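Aspartate aminotransferase (Giardia lamblia, PDB 3MEB) probably catalyses, with pyridoxal 5'-phosphate as cofactor, the reversible transfer of an amino group from L-aspartate to 2-oxoglutarate, giving oxaloacetate and L-glutamate. Local coordinates at residues 309-312 against 313-316; 326-329 against 330-334; 354-357 against 358-362; 420-423 against 424-427. All coordinates share one frame; numbering follows the deposited sequence.

Interaction 1: residues 309-312 against 313-316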
loop_
_atom_site.group_PDB
_atom_site.type_symbol
_atom_site.label_atom_id
_atom_site.label_comp_id
_atom_site.label_asym_id
_atom_site.label_seq_id
_atom_site.Cartn_x
_atom_site.Cartn_y
_atom_site.Cartn_z
ATOM N N ALA A 309 7.450 18.402 -10.102
ATOM C CA ALA A 309 8.472 18.251 -9.079
ATOM C C ALA A 309 7.833 17.709 -7.799
ATOM O O ALA A 309 8.384 16.822 -7.108
ATOM C CB ALA A 309 9.173 19.604 -8.798
ATOM N N MET A 310 6.670 18.265 -7.460
ATOM C CA MET A 310 5.940 17.772 -6.299
ATOM C C MET A 310 5.504 16.318 -6.485
ATOM O O MET A 310 5.677 15.484 -5.550
ATOM C CB MET A 310 4.785 18.715 -5.971
ATOM C CG MET A 310 5.264 20.067 -5.431
ATOM S SD MET A 310 3.951 21.071 -4.738
ATOM C CE MET A 310 2.841 21.150 -6.133
ATOM N N VAL A 311 5.023 15.971 -7.683
ATOM C CA VAL A 311 4.712 14.578 -7.973
ATOM C C VAL A 311 5.971 13.716 -7.796
ATOM O O VAL A 311 5.915 12.632 -7.196
ATOM C CB VAL A 311 4.091 14.358 -9.377
ATOM C CG1 VAL A 311 3.896 12.835 -9.654
ATOM C CG2 VAL A 311 2.764 15.093 -9.496
ATOM N N SER A 312 7.103 14.185 -8.310
ATOM C CA SER A 312 8.380 13.462 -8.177
ATOM C C SER A 312 8.736 13.169 -6.694
ATOM O O SER A 312 9.216 12.072 -6.348
ATOM C CB SER A 312 9.487 14.210 -8.935
ATOM O OG SER A 312 10.206 15.133 -8.142
ATOM N N GLY A 313 8.437 14.106 -5.797
ATOM C CA GLY A 313 8.693 13.867 -4.366
ATOM C C GLY A 313 7.729 12.835 -3.797
ATOM O O GLY A 313 8.137 11.903 -3.073
ATOM N N MET A 314 6.440 12.985 -4.095
ATOM C CA MET A 314 5.461 11.962 -3.614
ATOM C C MET A 314 5.873 10.551 -4.055
ATOM O O MET A 314 5.816 9.591 -3.269
ATOM C CB MET A 314 4.038 12.278 -4.104
ATOM C CG MET A 314 3.481 13.544 -3.486
ATOM S SD MET A 314 1.800 13.967 -3.964
ATOM C CE MET A 314 2.056 14.972 -5.385
ATOM N N THR A 315 6.288 10.421 -5.312
ATOM C CA THR A 315 6.607 9.085 -5.858
ATOM C C THR A 315 7.901 8.542 -5.267
ATOM O O THR A 315 8.079 7.319 -5.124
ATOM C CB THR A 315 6.614 9.057 -7.394
ATOM O OG1 THR A 315 7.604 9.951 -7.912
ATOM C CG2 THR A 315 5.177 9.407 -7.955
ATOM N N LEU A 316 8.799 9.434 -4.879
ATOM C CA LEU A 316 10.008 9.001 -4.199
ATOM C C LEU A 316 9.617 8.466 -2.803
ATOM O O LEU A 316 10.071 7.416 -2.391
ATOM C CB LEU A 316 11.006 10.141 -4.086
ATOM C CG LEU A 316 12.242 9.842 -3.275
ATOM C CD1 LEU A 316 12.998 8.576 -3.724
ATOM C CD2 LEU A 316 13.092 11.119 -3.274
#
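Thr315 lies one helical turn beyond Val311, and its side chain folds back over that turn. Its CB sits 3.6 Å from Val311 O. From there the side chain forks. OG1 stands between the backbone N and the carbonyl carbon (chi1 61°), which brings it near two carbonyls of the preceding turn. It is 3.1 Å from Ser312 O and 3.2 Å from Val311 O. Its one proton can serve either acceptor, and the choice is not settled. The other branch, CG2, passes Val311 O and ends 4.0 Å from Val311 CG1. The two side chains meet there at a slant. The second methyl of Val311, CG2, faces another neighbour, the CE of Met314, at 4.2 Å. A bend at chi3 (-90°) turns Met314 CE back to lie 3.7 Å from both Met310 O and Val311 CA.

Ser312 likewise reaches back along the helix. Its OG donates to Ala309 O over 2.7 Å. That carbonyl also accepts the N-H of Gly313, so two donors grip one oxygen. Ser312 OG has a further partner, the backbone N of Ser31 in the second subunit. Met310 and Met314 extend toward Phe138 of helix 127-142 and Val291. Met314 and Thr315 also rest on Cys123. The backbone bonds run from each residue to the fourth one before it. This is an ordinary alpha helix, part of helix 300-319, with hydroxyls folded onto its own carbonyls. One side packs on outermost strand 120-125 and its neighbour 287-292 of the large mixed sheet, and another meets the dimer partner.

Interaction 2: residues 326-329 against 330-334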
loop_
_atom_site.group_PDB
_atom_site.type_symbol
_atom_site.label_atom_id
_atom_site.label_comp_id
_atom_site.label_asym_id
_atom_site.label_seq_id
_atom_site.Cartn_x
_atom_site.Cartn_y
_atom_site.Cartn_z
ATOM N N ALA A 326 -1.566 0.205 -6.302
ATOM C CA ALA A 326 -2.205 -1.028 -6.727
ATOM C C ALA A 326 -3.149 -0.834 -7.918
ATOM O O ALA A 326 -4.011 0.031 -7.908
ATOM C CB ALA A 326 -2.949 -1.673 -5.564
ATOM N N ILE A 327 -3.012 -1.679 -8.923
ATOM C CA ILE A 327 -3.632 -1.430 -10.224
ATOM C C ILE A 327 -5.140 -1.692 -10.316
ATOM O O ILE A 327 -5.826 -1.036 -11.069
ATOM C CB ILE A 327 -2.933 -2.211 -11.326
ATOM C CG1 ILE A 327 -3.043 -3.742 -11.139
ATOM C CG2 ILE A 327 -1.443 -1.796 -11.423
ATOM C CD1 ILE A 327 -2.183 -4.570 -12.157
ATOM N N HIS A 328 -5.659 -2.640 -9.556
ATOM C CA HIS A 328 -6.999 -3.153 -9.859
ATOM C C HIS A 328 -8.089 -2.129 -9.640
ATOM O O HIS A 328 -8.972 -1.935 -10.509
ATOM C CB HIS A 328 -7.329 -4.433 -9.098
ATOM C CG HIS A 328 -8.467 -5.188 -9.728
ATOM N ND1 HIS A 328 -8.312 -5.886 -10.894
ATOM C CD2 HIS A 328 -9.772 -5.286 -9.401
ATOM C CE1 HIS A 328 -9.471 -6.406 -11.258
ATOM N NE2 HIS A 328 -10.382 -6.051 -10.373
ATOM N N GLY A 329 -8.017 -1.421 -8.509
ATOM C CA GLY A 329 -8.973 -0.353 -8.261
ATOM C C GLY A 329 -8.829 0.799 -9.233
ATOM O O GLY A 329 -9.826 1.470 -9.568
ATOM N N ALA A 330 -7.593 1.096 -9.614
ATOM C CA ALA A 330 -7.305 2.182 -10.601
ATOM C C ALA A 330 -7.968 1.896 -11.950
ATOM O O ALA A 330 -8.541 2.796 -12.586
ATOM C CB ALA A 330 -5.797 2.335 -10.824
ATOM N N TYR A 331 -7.850 0.666 -12.394
ATOM C CA TYR A 331 -8.545 0.187 -13.605
ATOM C C TYR A 331 -10.065 0.369 -13.499
ATOM O O TYR A 331 -10.725 0.937 -14.405
ATOM C CB TYR A 331 -8.199 -1.292 -13.832
ATOM C CG TYR A 331 -6.828 -1.638 -14.435
ATOM C CD1 TYR A 331 -6.142 -0.764 -15.271
ATOM C CD2 TYR A 331 -6.276 -2.915 -14.238
ATOM C CE1 TYR A 331 -4.904 -1.135 -15.860
ATOM C CE2 TYR A 331 -5.079 -3.285 -14.805
ATOM C CZ TYR A 331 -4.381 -2.406 -15.611
ATOM O OH TYR A 331 -3.192 -2.837 -16.176
ATOM N N ILE A 332 -10.647 -0.024 -12.366
ATOM C CA ILE A 332 -12.106 0.117 -12.229
ATOM C C ILE A 332 -12.526 1.590 -12.354
ATOM O O ILE A 332 -13.417 1.919 -13.133
ATOM C CB ILE A 332 -12.630 -0.538 -10.925
ATOM C CG1 ILE A 332 -12.350 -2.068 -10.993
ATOM C CG2 ILE A 332 -14.150 -0.255 -10.677
ATOM C CD1 ILE A 332 -12.594 -2.777 -9.654
ATOM N N VAL A 333 -11.876 2.466 -11.584
ATOM C CA VAL A 333 -12.228 3.876 -11.572
ATOM C C VAL A 333 -12.086 4.538 -12.941
ATOM O O VAL A 333 -12.990 5.269 -13.392
ATOM C CB VAL A 333 -11.405 4.638 -10.509
ATOM C CG1 VAL A 333 -11.636 6.152 -10.596
ATOM C CG2 VAL A 333 -11.720 4.097 -9.142
ATOM N N GLN A 334 -10.972 4.287 -13.620
ATOM C CA GLN A 334 -10.721 4.921 -14.889
ATOM C C GLN A 334 -11.689 4.411 -15.966
ATOM O O GLN A 334 -12.160 5.183 -16.803
ATOM C CB GLN A 334 -9.243 4.745 -15.293
ATOM C CG GLN A 334 -8.847 3.438 -15.935
ATOM C CD GLN A 334 -7.348 3.393 -16.150
ATOM O OE1 GLN A 334 -6.587 3.943 -15.339
ATOM N NE2 GLN A 334 -6.909 2.777 -17.251
#
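The carbonyl oxygen of Ile327 takes the N-H of Tyr331 at 3.0 Å, nearly straight at hydrogen (169°). Side-chain carbons of two residues also approach this oxygen. Ala330 CB lies 3.4 Å from Ile327 O, and the ring atom CG of Tyr331 is 3.6 Å from it. Two residues on, Gly329 O accepts the N-H of Val333. The CG2 methyl of Val333 packs 3.3 Å from that same Gly329 O.

Ile327 and Tyr331 lie side by side and point the same way. Ile327 CG1 stands between the backbone N and the carbonyl carbon (chi1 63°), and the chain then extends to CD1. That methyl meets Tyr331 CE2 at 4.1 Å. The hydroxyl of Tyr331 reaches past this contact and is hydrogen-bonded to Asn87 O. Its ring is nearly parallel to that of Phe96 and meets Tyr86 edge-to-face.

On a neighbouring side of the helix, the side chains of His328 and Ile332 meet at a slant. Ile332 CD1 comes to 3.8 Å from His328 CD2, while Ile332 CG1 rests 3.4 Å from His328 O. His328 NE2 is hydrogen-bonded to Glu76, and the ring stacks on His328 of the second subunit.

This is the start of helix 327-337 at the dimer interface, with the side chain of Ala326 about 6 Å from that of cofactor-binding Arg285. Methyl and ring carbons lie beside the backbone bonds, and Glu76 and Asn87 satisfy the polar ends of His328 and Tyr331. The carboxylate of Glu76 would tend to favour a protonated His328, although the stacked second imidazole could oppose this.

Interaction 3: residues 354-357 against 358-362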
loop_
_atom_site.group_PDB
_atom_site.type_symbol
_atom_site.label_atom_id
_atom_site.label_comp_id
_atom_site.label_asym_id
_atom_site.label_seq_id
_atom_site.Cartn_x
_atom_site.Cartn_y
_atom_site.Cartn_z
ATOM N N SER A 354 -27.256 6.851 -1.257
ATOM C CA SER A 354 -27.634 7.972 -0.375
ATOM C C SER A 354 -29.110 7.881 -0.017
ATOM O O SER A 354 -29.524 8.185 1.101
ATOM C CB SER A 354 -27.369 9.331 -1.066
ATOM O OG SER A 354 -27.658 10.420 -0.191
ATOM N N ALA A 355 -29.911 7.492 -0.991
ATOM C CA ALA A 355 -31.340 7.434 -0.817
ATOM C C ALA A 355 -31.688 6.359 0.213
ATOM O O ALA A 355 -32.553 6.578 1.081
ATOM C CB ALA A 355 -32.063 7.200 -2.166
ATOM N N ARG A 356 -31.013 5.214 0.159
ATOM C CA ARG A 356 -31.325 4.155 1.137
ATOM C C ARG A 356 -30.970 4.576 2.565
ATOM O O ARG A 356 -31.704 4.275 3.530
ATOM C CB ARG A 356 -30.676 2.819 0.780
ATOM C CG ARG A 356 -31.465 1.645 1.351
ATOM C CD ARG A 356 -30.793 0.290 1.137
ATOM N NE ARG A 356 -29.693 0.056 2.083
ATOM C CZ ARG A 356 -29.824 -0.172 3.387
ATOM N NH1 ARG A 356 -28.733 -0.331 4.127
ATOM N NH2 ARG A 356 -31.021 -0.177 3.976
ATOM N N ILE A 357 -29.871 5.284 2.687
ATOM C CA ILE A 357 -29.420 5.780 3.956
ATOM C C ILE A 357 -30.456 6.741 4.537
ATOM O O ILE A 357 -30.804 6.627 5.698
ATOM C CB ILE A 357 -28.042 6.454 3.841
ATOM C CG1 ILE A 357 -26.962 5.391 3.564
ATOM C CG2 ILE A 357 -27.712 7.228 5.130
ATOM C CD1 ILE A 357 -25.598 6.016 3.194
ATOM N N HIS A 358 -30.946 7.666 3.718
ATOM C CA HIS A 358 -31.993 8.558 4.176
ATOM C C HIS A 358 -33.239 7.799 4.627
ATOM O O HIS A 358 -33.768 8.069 5.685
ATOM C CB HIS A 358 -32.290 9.644 3.128
ATOM C CG HIS A 358 -31.284 10.746 3.150
ATOM N ND1 HIS A 358 -31.143 11.591 4.230
ATOM C CD2 HIS A 358 -30.342 11.120 2.251
ATOM C CE1 HIS A 358 -30.163 12.441 3.992
ATOM N NE2 HIS A 358 -29.663 12.176 2.797
ATOM N N ARG A 359 -33.709 6.845 3.848
ATOM C CA ARG A 359 -34.880 6.058 4.254
ATOM C C ARG A 359 -34.680 5.323 5.598
ATOM O O ARG A 359 -35.610 5.233 6.392
ATOM C CB ARG A 359 -35.255 5.042 3.161
ATOM C CG ARG A 359 -35.859 5.709 1.943
ATOM C CD ARG A 359 -36.556 4.707 1.006
ATOM N NE ARG A 359 -35.623 3.686 0.504
ATOM C CZ ARG A 359 -34.843 3.831 -0.574
ATOM N NH1 ARG A 359 -34.873 4.953 -1.296
ATOM N NH2 ARG A 359 -34.040 2.847 -0.951
ATOM N N MET A 360 -33.457 4.852 5.852
ATOM C CA MET A 360 -33.115 4.232 7.130
ATOM C C MET A 360 -33.039 5.253 8.269
ATOM O O MET A 360 -33.423 4.965 9.370
ATOM C CB MET A 360 -31.803 3.455 7.028
ATOM C CG MET A 360 -31.860 2.190 6.154
ATOM S SD MET A 360 -33.123 0.978 6.575
ATOM C CE MET A 360 -34.541 1.613 5.649
ATOM N N ARG A 361 -32.550 6.445 8.007
ATOM C CA ARG A 361 -32.631 7.522 8.996
ATOM C C ARG A 361 -34.082 7.778 9.423
ATOM O O ARG A 361 -34.393 7.799 10.613
ATOM C CB ARG A 361 -32.034 8.792 8.427
ATOM C CG ARG A 361 -30.507 8.759 8.300
ATOM C CD ARG A 361 -29.968 10.085 7.732
ATOM N NE ARG A 361 -28.524 10.008 7.583
ATOM C CZ ARG A 361 -27.664 9.917 8.595
ATOM N NH1 ARG A 361 -28.076 9.882 9.859
ATOM N NH2 ARG A 361 -26.372 9.838 8.344
ATOM N N SER A 362 -34.980 7.909 8.448
ATOM C CA SER A 362 -36.400 8.130 8.728
ATOM C C SER A 362 -37.014 6.956 9.451
ATOM O O SER A 362 -37.794 7.169 10.406
ATOM C CB SER A 362 -37.182 8.387 7.433
ATOM O OG SER A 362 -36.596 9.498 6.768
#
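Arg356 and Arg359 cross at about a right angle, and their guanidinium planes are 59° apart. Arg359 bends at chi3, and its flat end turns back over the preceding turn. One face of that guanidinium lies over Ala355 O and Arg356 CA, both displaced toward its rim. Its NH1 approaches Ala355 CB at 3.7 Å, and its NH2 comes equally close to Arg356 CG. The guanidinium thus packs on a carbonyl oxygen and on carbon, and the charged ends stay apart: Arg356 NE and Arg359 NH2 are 6.0 Å from each other.

Arg356 and Met360 meet at a slant. Arg356 CG points away from its own backbone N (chi1 -154°), and a bend at chi3 then swings the guanidinium toward Met360. Arg356 NH2 lies 3.3 Å from Met360 CG and 3.5 Å from Met360 SD. Its polar bonds are made outside the helix, from NH1 to Arg60 O and from NH2 to Leu425 O.

Ile357 and Arg361 run side by side in the same direction. Ile357 CG2 touches Arg361 NE at 3.8 Å along the extended part of the arginine. Beyond it, Arg361 NH1 binds Ile385 O and Thr393 OG1, while NH2 binds Phe392 O and Gly390 O. At the start of the segment, His358 CD2 settles 3.3 Å from Ser354 O.

Two buried arginines of helix 340-370 thus use mainly backbone carbonyls as partners. Such oxygens carry only partial negative charge, so they may spread each positive charge without neutralising it.

Interaction 4: residues 420-423 against 424-427. With EDO (1,2-ethanediol), chain F.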
loop_
_atom_site.group_PDB
_atom_site.type_symbol
_atom_site.label_atom_id
_atom_site.label_comp_id
_atom_site.label_asym_id
_atom_site.label_seq_id
_atom_site.Cartn_x
_atom_site.Cartn_y
_atom_site.Cartn_z
ATOM N N MET A 420 -22.980 5.474 14.894
ATOM C CA MET A 420 -23.735 4.426 14.241
ATOM C C MET A 420 -23.681 4.555 12.714
ATOM O O MET A 420 -23.975 5.634 12.167
ATOM C CB MET A 420 -25.184 4.471 14.723
ATOM C CG MET A 420 -26.177 3.550 13.987
ATOM S SD MET A 420 -27.920 3.933 14.332
ATOM C CE MET A 420 -27.966 3.388 16.051
ATOM N N SER A 421 -23.309 3.461 12.047
ATOM C CA SER A 421 -23.333 3.386 10.609
ATOM C C SER A 421 -24.723 3.006 10.171
ATOM O O SER A 421 -25.142 1.899 10.324
ATOM C CB SER A 421 -22.354 2.372 10.064
ATOM O OG SER A 421 -22.515 2.305 8.660
ATOM N N MET A 422 -25.396 3.964 9.561
ATOM C CA MET A 422 -26.782 3.827 9.152
ATOM C C MET A 422 -26.934 2.789 8.057
ATOM O O MET A 422 -28.019 2.235 7.892
ATOM C CB MET A 422 -27.268 5.202 8.673
ATOM C CG MET A 422 -27.173 6.299 9.749
ATOM S SD MET A 422 -27.797 5.801 11.346
ATOM C CE MET A 422 -29.532 6.289 11.246
ATOM N N CYS A 423 -25.840 2.542 7.325
ATOM C CA CYS A 423 -25.745 1.543 6.243
ATOM C C CYS A 423 -26.047 0.116 6.685
ATOM O O CYS A 423 -26.468 -0.722 5.885
ATOM C CB CYS A 423 -24.292 1.535 5.709
ATOM S SG CYS A 423 -23.737 3.008 4.857
ATOM N N GLY A 424 -25.846 -0.165 7.973
ATOM C CA GLY A 424 -26.210 -1.478 8.542
ATOM C C GLY A 424 -27.684 -1.699 8.882
ATOM O O GLY A 424 -28.069 -2.821 9.242
ATOM N N LEU A 425 -28.515 -0.659 8.750
ATOM C CA LEU A 425 -29.941 -0.768 9.017
ATOM C C LEU A 425 -30.661 -1.228 7.784
ATOM O O LEU A 425 -30.239 -0.925 6.662
ATOM C CB LEU A 425 -30.524 0.557 9.441
ATOM C CG LEU A 425 -29.911 1.173 10.693
ATOM C CD1 LEU A 425 -30.273 2.670 10.737
ATOM C CD2 LEU A 425 -30.384 0.487 11.951
ATOM N N THR A 426 -31.755 -1.944 8.006
ATOM C CA THR A 426 -32.634 -2.415 6.948
ATOM C C THR A 426 -34.079 -2.262 7.370
ATOM O O THR A 426 -34.383 -2.005 8.518
ATOM C CB THR A 426 -32.353 -3.895 6.589
ATOM O OG1 THR A 426 -32.672 -4.768 7.701
ATOM C CG2 THR A 426 -30.883 -4.055 6.202
ATOM N N GLU A 427 -34.987 -2.438 6.432
ATOM C CA GLU A 427 -36.391 -2.470 6.785
ATOM C C GLU A 427 -36.694 -3.544 7.838
ATOM O O GLU A 427 -37.564 -3.354 8.686
ATOM C CB GLU A 427 -37.252 -2.673 5.537
ATOM C CG GLU A 427 -37.010 -1.589 4.495
ATOM C CD GLU A 427 -38.287 -0.975 3.967
ATOM O OE1 GLU A 427 -39.102 -1.726 3.345
ATOM O OE2 GLU A 427 -38.447 0.263 4.179
HETATM C C1 EDO F . -21.458 -2.476 7.990
HETATM O O1 EDO F . -20.164 -2.098 8.501
HETATM C C2 EDO F . -22.481 -1.378 8.243
HETATM O O2 EDO F . -22.013 -0.195 7.612
#
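A short 3-10 turn ends strand 419-421 and leads the chain into the loop before helix 430-443. Here Leu425 folds over Met422. The turn is held by two backbone bonds, each to the third residue before it. Gly424 N reaches Ser421 O at 3.2 Å, and Leu425 N reaches Met422 O at 3.1 Å. Each donor sits well above the plane of its carbonyl, by 48° and 55°.

Met422 and Leu425 lie side by side, pointing the same way. Met422 is bent at chi2 and chi3, which brings its CE to 3.7 Å from Leu425 CD1. Its SD is 4.0 Å from the same methyl. Leu425 CB also packs 3.4 Å from Met422 O. The SD of Met420 touches Leu425 CD1 more loosely. Leu425 also packs on Cys430 and Val433 of helix 430-443, and Cys423 lies against Ile357.

On another side of the turn sits a 1,2-ethanediol, probably from the crystallisation liquor. Ser421 OG is 2.8 Å from its O2; the same hydroxyl has a second, weak partner in Val56 O. Cys423 CB lies 3.4 Å from the diol O2. The diol is also hydrogen-bonded to Val56 O and Ala58 O.

The turn thus separates two chemistries. Thioether and methyl groups gather round Leu425, while a hydroxyl and backbone carbonyls offer polar partners to a small diol near Ser421.

Along the chain the four contacts follow in series. Interactions 1, 2 and 3 lie on successive helices, 300-319, 327-337 and 340-370, and interaction 4 spans the end of strand 419-421 and the loop after it. Interactions 1 and 2 have centres 21 Å apart and do not touch each other, yet both reach the second subunit of the homodimer. Interactions 3 and 4 have centres only 9 Å apart. They touch directly, through Arg356 and through Met360 packing on Thr426. This pair lies across the chain's centre from interaction 1, their centres about 41 Å from its own. The two contacts that reach the second subunit thus lie apart from the pair 3 and 4, which no other chain touches.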